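70 kDa peptidylprolyl isomerase, putative (Plasmodium falciparum, PDB 2FBN) probably acts as an FK506-binding peptidylprolyl isomerase whose C-terminal tetratricopeptide repeat domain interacts with the C-terminal pentapeptide of Hsp90. Local coordinates at residues S37-D40 and I41-G45. Sequence-based numbering, arbitrary orientation.
Sequences SAFD and IKEEG
Ser37 accepts the backbone N-H of Ile41 on its carbonyl oxygen, Ile41 N to Ser37 O measuring 2.8 Å, the first of four successive i to i+4 bonds in helix 31-50. The Ile41 side chain lies alongside the same carbonyl: CG1 sits 3.2 Å from Ser37 O, and CD1 stretches back toward the Ser37 CB. Ser37 OG turns to its own helix instead, bonding the carbonyl of Glu33. Ala38 continues the ladder through Lys42 N, 2.9 Å from Ala38 O, while its methyl group packs on Ile86 of helix 77-100. Helix 31-50 belongs to the antiparallel helical array of the tetratricopeptide repeat domain, flanked by helix 54-66, where Ile41 touches Lys60 and Glu63, and by helix 77-100, where Lys42 touches Ser89 and Cys90. Phe39 is exposed but still touches Ile86, as Ala38 does. With CG anti to the backbone N (chi1 178°), its ring projects outward from the helix, and the side chains of Lys42 and Glu43 rise to meet it. The Phe39 carbonyl takes the N-H of Glu43 (Glu43 N to Phe39 O 3.0 Å), which helps bring Glu43 CG over one ring face in a CH-pi contact, 4.2 Å from the ring centroid; the Glu43 carboxylate stacks with its plane 29° from that of the ring. Lys42 approaches the ring obliquely, its NZ 3.8 Å from Phe39 CE1. In a 3.1 Å salt bridge this lysine NZ meets OE1 of Glu43 from above the carboxylate plane; the bend in the glutamate chain at chi2 (-75°) helps bring the two together. Asp40 O receives Glu44 N, and the CG of Glu44 passes 3.5 Å from Asp40 O before its carboxylate departs to a salt bridge with Lys60.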
loop_
_atom_site.group_PDB
_atom_site.type_symbol
_atom_site.label_atom_id
_atom_site.label_comp_id
_atom_site.label_asym_id
_atom_site.label_seq_id
_atom_site.Cartn_x
_atom_site.Cartn_y
_atom_site.Cartn_z
ATOM N N SER A 37 15.620 14.101 -2.866
ATOM C CA SER A 37 15.221 13.840 -1.487
ATOM C C SER A 37 14.888 12.358 -1.294
ATOM O O SER A 37 15.274 11.762 -0.291
ATOM C CB SER A 37 14.046 14.723 -1.062
ATOM O OG SER A 37 14.366 16.111 -1.170
ATOM N N ALA A 38 14.166 11.777 -2.250
ATOM C CA ALA A 38 13.843 10.338 -2.183
ATOM C C ALA A 38 15.127 9.491 -2.136
ATOM O O ALA A 38 15.246 8.568 -1.328
ATOM C CB ALA A 38 12.959 9.916 -3.361
ATOM N N PHE A 39 16.100 9.831 -2.978
ATOM C CA PHE A 39 17.375 9.103 -2.975
ATOM C C PHE A 39 18.053 9.234 -1.597
ATOM O O PHE A 39 18.478 8.243 -1.008
ATOM C CB PHE A 39 18.294 9.606 -4.087
ATOM C CG PHE A 39 19.636 8.923 -4.108
ATOM C CD1 PHE A 39 19.801 7.714 -4.766
ATOM C CD2 PHE A 39 20.725 9.492 -3.462
ATOM C CE1 PHE A 39 21.047 7.072 -4.788
ATOM C CE2 PHE A 39 21.977 8.854 -3.467
ATOM C CZ PHE A 39 22.129 7.648 -4.121
ATOM N N ASP A 40 18.114 10.459 -1.080
ATOM C CA ASP A 40 18.791 10.739 0.185
ATOM C C ASP A 40 18.129 10.014 1.351
ATOM O O ASP A 40 18.807 9.434 2.221
ATOM C CB ASP A 40 18.801 12.238 0.459
ATOM C CG ASP A 40 19.769 12.999 -0.436
ATOM O OD1 ASP A 40 20.657 12.371 -1.068
ATOM O OD2 ASP A 40 19.616 14.239 -0.497
ATOM N N ILE A 41 16.796 10.042 1.369
ATOM C CA ILE A 41 16.037 9.386 2.428
ATOM C C ILE A 41 16.195 7.852 2.338
ATOM O O ILE A 41 16.326 7.177 3.370
ATOM C CB ILE A 41 14.559 9.857 2.429
ATOM C CG1 ILE A 41 14.519 11.354 2.802
ATOM C CG2 ILE A 41 13.715 9.033 3.413
ATOM C CD1 ILE A 41 13.253 12.070 2.405
ATOM N N LYS A 42 16.217 7.324 1.112
ATOM C CA LYS A 42 16.495 5.904 0.892
ATOM C C LYS A 42 17.850 5.536 1.527
ATOM O O LYS A 42 17.956 4.529 2.218
ATOM C CB LYS A 42 16.479 5.550 -0.602
ATOM C CG LYS A 42 16.753 4.065 -0.882
ATOM C CD LYS A 42 17.398 3.836 -2.247
ATOM C CE LYS A 42 18.658 4.662 -2.453
ATOM N NZ LYS A 42 19.711 3.911 -3.190
ATOM N N GLU A 43 18.866 6.367 1.307
ATOM C CA GLU A 43 20.182 6.096 1.900
ATOM C C GLU A 43 20.124 6.087 3.437
ATOM O O GLU A 43 20.758 5.254 4.080
ATOM C CB GLU A 43 21.249 7.069 1.377
ATOM C CG GLU A 43 21.454 7.020 -0.136
ATOM C CD GLU A 43 22.216 5.805 -0.617
ATOM O OE1 GLU A 43 21.578 4.743 -0.803
ATOM O OE2 GLU A 43 23.454 5.915 -0.835
ATOM N N GLU A 44 19.341 6.985 4.024
ATOM C CA GLU A 44 19.115 6.969 5.473
ATOM C C GLU A 44 18.493 5.652 5.940
ATOM O O GLU A 44 18.849 5.122 7.004
ATOM C CB GLU A 44 18.196 8.107 5.894
ATOM C CG GLU A 44 18.784 9.503 5.730
ATOM C CD GLU A 44 17.809 10.566 6.175
ATOM O OE1 GLU A 44 17.366 10.527 7.346
ATOM O OE2 GLU A 44 17.486 11.446 5.356
ATOM N N GLY A 45 17.541 5.155 5.147
ATOM C CA GLY A 45 16.935 3.844 5.391
ATOM C C GLY A 45 17.984 2.741 5.389
ATOM O O GLY A 45 18.007 1.896 6.304
#